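Local coordinates for outer surface protein (Bacillus cereus ATCC 14579, PDB 1X7F), which is of uncharacterised activity but probably acts as a 6-phospho-N-acetylmuramidase, splitting 6-phosphomuramyl disaccharides from cell-wall turnover, at residues A[285-290]-A[331-336]; A[322-327]-A[358-363]. One frame throughout, in Å; residues are numbered along the deposited sequence.

Both contacts lie in the C-terminal domain, apart from the eight-stranded parallel barrel of the N-terminal half, with their centres about 11 Å from each other. They meet through one mixed sheet, in which strands 330-334 and 358-364 are antiparallel neighbours. Probable backbone hydrogen bonds join them: Val331 O to Val361 N at 2.7 Å and Ile333 O to Asn359 N, also 2.7 Å. Along the chain the segments alternate, 285-290, 322-327, 331-336, 358-363, so the two connections interlock. Contact 1 sets helix 282-289 on one face of the sheet, while contact 2 lays an irregular chain on the other, leaving the strands covered on both sides.

Contact 1: A[285-290]-A[331-336]; sequences KRATLQ and VVIGNN
Ala287 and Thr288 of helix 282-289 meet Val331 and Ile333 on one face of the mixed beta-sheet of the C-terminal domain; the contact is largely aliphatic, and no flat group of the two segments takes part. Strand alternation provides the evidence. The side chains of Val331 and Ile333 point at the helix, whereas Val332 between them turns to the opposite face, where it touches Gln346 and Ile348 of strand 345-348. The backbones stay 8.2 Å (Thr288 CA to Val331 CA) and 9.0 Å (Ala287 CA to Ile333 CA) apart at their nearest, a gap that side chains span. Only 101 Å² is buried between the segments, and all four touching residues are buried, so this is a light contact within a larger core. Val361 of strand 358-364 helps fill it by touching both Thr288 and Ile333, and the ring-bearing Phe276 of strand 270-276 lies against Thr288.

At the first touching pair, Val331 sends CG1 out anti to its backbone N (chi1 -180°), and this methyl comes within 4.1 Å of Thr288 OG1. The two branched side chains meet at a slant, in van der Waals contact. One helical turn supplies both contacting residues, since Ala287 and Thr288 are consecutive and their CB atoms are directed at the strand. At the second pair the end of Ile333 reaches for the small methyl of Ala287, with CD1 4.2 Å from Ala287 CB; Ile333 has a second conformer, so this particular approach is less certain than the first. The polar atom in the interface is satisfied within the helix: Thr288 OG1, set anti to its own carbonyl carbon (chi1 -61°), is hydrogen-bonded to Glu284 O one turn earlier.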
# COMPACT_ATOMS: atom_id res chain seq x y z
N LYS A 285 -27.72 5.79 -3.42
CA LYS A 285 -26.71 5.41 -2.44
C LYS A 285 -26.52 3.89 -2.34
O LYS A 285 -25.41 3.43 -2.18
CB LYS A 285 -27.06 5.97 -1.06
CG LYS A 285 -27.00 7.49 -0.96
CD LYS A 285 -27.09 7.88 0.51
CE LYS A 285 -27.26 9.37 0.69
NZ LYS A 285 -27.07 9.74 2.13
N ARG A 286 -27.61 3.12 -2.45
CA ARG A 286 -27.52 1.65 -2.44
C ARG A 286 -26.79 1.13 -3.68
O ARG A 286 -25.93 0.26 -3.58
CB ARG A 286 -28.92 1.01 -2.34
CG ARG A 286 -28.91 -0.49 -2.09
CD ARG A 286 -30.30 -1.20 -2.11
NE ARG A 286 -31.35 -0.26 -1.74
CZ ARG A 286 -32.40 0.03 -2.49
NH1 ARG A 286 -32.61 -0.58 -3.66
NH2 ARG A 286 -33.27 0.93 -2.04
N ALA A 287 -27.14 1.67 -4.85
CA ALA A 287 -26.45 1.35 -6.11
C ALA A 287 -24.95 1.62 -5.98
O ALA A 287 -24.14 0.88 -6.50
CB ALA A 287 -27.03 2.17 -7.27
N THR A 288 -24.60 2.69 -5.29
CA THR A 288 -23.20 3.07 -5.11
C THR A 288 -22.46 2.16 -4.13
O THR A 288 -21.37 1.67 -4.45
CB THR A 288 -23.14 4.54 -4.64
OG1 THR A 288 -23.74 5.39 -5.64
CG2 THR A 288 -21.68 5.02 -4.51
N LEU A 289 -23.07 1.93 -2.96
CA LEU A 289 -22.37 1.33 -1.81
C LEU A 289 -22.52 -0.18 -1.68
O LEU A 289 -21.64 -0.84 -1.13
CB LEU A 289 -22.85 1.96 -0.50
CG LEU A 289 -22.67 3.44 -0.24
CD1 LEU A 289 -23.35 3.81 1.09
CD2 LEU A 289 -21.21 3.81 -0.22
N GLN A 290 -23.64 -0.71 -2.15
CA GLN A 290 -23.99 -2.10 -1.91
C GLN A 290 -23.47 -3.01 -3.01
O GLN A 290 -23.50 -4.23 -2.88
CB GLN A 290 -25.52 -2.26 -1.74
CG GLN A 290 -25.89 -3.47 -0.94
CD GLN A 290 -27.38 -3.56 -0.64
OE1 GLN A 290 -28.10 -4.32 -1.28
NE2 GLN A 290 -27.83 -2.77 0.34
N VAL A 331 -19.47 10.68 -9.22
CA VAL A 331 -20.28 9.48 -9.37
C VAL A 331 -21.63 9.94 -9.91
O VAL A 331 -22.27 10.80 -9.31
CB VAL A 331 -20.43 8.71 -8.04
CG1 VAL A 331 -21.27 7.47 -8.23
CG2 VAL A 331 -19.05 8.36 -7.47
N VAL A 332 -22.01 9.42 -11.08
CA VAL A 332 -23.26 9.80 -11.72
C VAL A 332 -24.04 8.53 -12.03
O VAL A 332 -23.47 7.42 -12.06
CB VAL A 332 -23.07 10.71 -13.00
CG1 VAL A 332 -22.24 11.98 -12.69
CG2 VAL A 332 -22.47 9.94 -14.18
N ILE A 333 -25.34 8.70 -12.23
CA ILE A 333 -26.21 7.61 -12.59
C ILE A 333 -27.16 8.08 -13.68
O ILE A 333 -27.62 9.23 -13.69
CB ILE A 333 -26.97 7.07 -11.35
CG1 ILE A 333 -27.55 5.67 -11.66
CG2 ILE A 333 -28.05 8.06 -10.88
CD1 ILE A 333 -27.81 4.82 -10.45
N GLY A 334 -27.43 7.17 -14.62
CA GLY A 334 -28.45 7.37 -15.62
C GLY A 334 -29.81 7.42 -14.96
O GLY A 334 -30.16 6.54 -14.17
N ASN A 335 -30.56 8.47 -15.27
CA ASN A 335 -31.86 8.71 -14.67
C ASN A 335 -33.01 8.24 -15.58
O ASN A 335 -32.75 7.63 -16.62
CB ASN A 335 -31.97 10.19 -14.26
CG ASN A 335 -31.95 11.17 -15.44
OD1 ASN A 335 -31.37 12.25 -15.34
ND2 ASN A 335 -32.62 10.83 -16.53
N ASN A 336 -34.25 8.52 -15.19
CA ASN A 336 -35.45 8.08 -15.93
C ASN A 336 -35.46 8.40 -17.43
O ASN A 336 -36.15 7.73 -18.21
CB ASN A 336 -36.72 8.64 -15.29
CG ASN A 336 -36.98 8.10 -13.89
OD1 ASN A 336 -36.37 7.11 -13.46
ND2 ASN A 336 -37.87 8.75 -13.17

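Contact 2: A[322-327]-A[358-363]; sequences ESVLQE and KNIVGT
Gln326 crosses the outer end of the Lys358 side chain at about a right angle, its OE1 leading. Lys358 NZ donates to Gln326 OE1 at 2.8 Å; the C=O...N angle of 130°, in the carbonyl plane, places the ammonium on a lone pair. Gln346 OE1 accepts a second bond from NZ, while Gln326 NE2 binds Pro353 O, which fixes the rotation of the amide. At the other end of the lysine, Ser323 OG donates to Lys358 O at 2.6 Å, the C=O...OG angle of 170° putting the hydroxyl off the end of the carbonyl, and takes a bond from a water. Asp355 O is a second partner of this hydroxyl, so its one proton is probably shared. A second water bridges the backbones, giving to Glu322 O at 2.7 Å and accepting from Ile360 N at 3.0 Å. Farther from the ammonium, Val324 CG2 meets Ile360 CG2 at 4.0 Å near the surface. Lys358 and Ile360, two positions apart, both face the loop, as strand alternation requires. The loop 322-327 therefore covers one face of strand 358-364, and just beyond, Val361 and Gly362 both stand opposite Val331, the classic beta bulge of an antiparallel strand pair.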
# COMPACT_ATOMS: atom_id res chain seq x y z
N GLU A 322 -31.25 18.60 -11.11
CA GLU A 322 -30.36 19.56 -11.76
C GLU A 322 -29.05 18.89 -12.12
O GLU A 322 -28.30 18.48 -11.24
CB GLU A 322 -30.12 20.81 -10.88
CG GLU A 322 -31.38 21.54 -10.41
CD GLU A 322 -32.31 21.99 -11.53
OE1 GLU A 322 -31.83 22.31 -12.65
OE2 GLU A 322 -33.54 22.03 -11.29
N SER A 323 -28.81 18.77 -13.43
CA SER A 323 -27.59 18.22 -13.96
C SER A 323 -26.50 19.29 -14.07
O SER A 323 -26.77 20.46 -14.40
CB SER A 323 -27.84 17.58 -15.33
OG SER A 323 -28.46 16.30 -15.18
N VAL A 324 -25.27 18.89 -13.76
CA VAL A 324 -24.13 19.79 -13.77
C VAL A 324 -23.05 19.25 -14.72
O VAL A 324 -23.06 18.05 -15.08
CB VAL A 324 -23.53 20.03 -12.33
CG1 VAL A 324 -24.54 20.75 -11.42
CG2 VAL A 324 -23.05 18.73 -11.69
N LEU A 325 -22.14 20.14 -15.11
CA LEU A 325 -20.95 19.78 -15.87
C LEU A 325 -20.34 18.52 -15.30
O LEU A 325 -20.14 18.41 -14.09
CB LEU A 325 -19.92 20.93 -15.80
CG LEU A 325 -18.63 20.82 -16.62
CD1 LEU A 325 -18.95 20.94 -18.13
CD2 LEU A 325 -17.60 21.90 -16.18
N GLN A 326 -20.03 17.56 -16.17
CA GLN A 326 -19.46 16.30 -15.71
C GLN A 326 -17.96 16.48 -15.58
O GLN A 326 -17.32 16.94 -16.52
CB GLN A 326 -19.80 15.15 -16.65
CG GLN A 326 -21.28 14.98 -16.88
CD GLN A 326 -21.56 13.89 -17.89
OE1 GLN A 326 -21.30 12.71 -17.62
NE2 GLN A 326 -22.09 14.28 -19.04
N GLU A 327 -17.43 16.14 -14.40
CA GLU A 327 -16.03 16.38 -14.09
C GLU A 327 -15.43 15.15 -13.43
O GLU A 327 -16.14 14.42 -12.76
CB GLU A 327 -15.89 17.61 -13.18
CG GLU A 327 -16.50 18.87 -13.77
CD GLU A 327 -16.14 20.12 -13.00
OE1 GLU A 327 -17.03 20.64 -12.29
OE2 GLU A 327 -14.97 20.57 -13.09
N LYS A 358 -28.36 12.24 -16.90
CA LYS A 358 -27.60 11.75 -15.76
C LYS A 358 -27.89 12.58 -14.52
O LYS A 358 -28.01 13.80 -14.60
CB LYS A 358 -26.11 11.80 -16.07
CG LYS A 358 -25.70 11.03 -17.30
CD LYS A 358 -24.19 10.92 -17.38
CE LYS A 358 -23.73 10.50 -18.76
NZ LYS A 358 -22.25 10.35 -18.79
N ASN A 359 -28.00 11.92 -13.36
CA ASN A 359 -28.02 12.60 -12.06
C ASN A 359 -26.64 12.52 -11.41
O ASN A 359 -25.99 11.47 -11.46
CB ASN A 359 -29.05 11.95 -11.13
CG ASN A 359 -30.50 12.20 -11.54
OD1 ASN A 359 -31.41 11.58 -11.00
ND2 ASN A 359 -30.74 13.11 -12.49
N ILE A 360 -26.15 13.61 -10.81
CA ILE A 360 -24.91 13.49 -10.02
C ILE A 360 -25.24 12.95 -8.63
O ILE A 360 -26.15 13.44 -7.97
CB ILE A 360 -24.07 14.82 -9.91
CG1 ILE A 360 -22.84 14.57 -9.02
CG2 ILE A 360 -24.94 16.00 -9.38
CD1 ILE A 360 -21.86 15.72 -8.91
N VAL A 361 -24.47 11.95 -8.19
CA VAL A 361 -24.77 11.23 -6.95
C VAL A 361 -23.78 11.60 -5.85
O VAL A 361 -24.16 11.78 -4.69
CB VAL A 361 -24.81 9.69 -7.21
CG1 VAL A 361 -24.80 8.89 -5.93
CG2 VAL A 361 -26.06 9.33 -8.03
N GLY A 362 -22.51 11.75 -6.22
CA GLY A 362 -21.46 12.11 -5.29
C GLY A 362 -20.14 12.35 -5.99
O GLY A 362 -20.08 12.47 -7.21
N THR A 363 -19.08 12.44 -5.19
CA THR A 363 -17.74 12.63 -5.73
C THR A 363 -16.76 11.76 -4.97
O THR A 363 -16.87 11.61 -3.75
CB THR A 363 -17.25 14.10 -5.62
OG1 THR A 363 -17.43 14.57 -4.28
CG2 THR A 363 -18.06 15.07 -6.49
O HOH W 1 -28.21 15.81 -10.91
O HOH W 2 -30.18 15.62 -13.24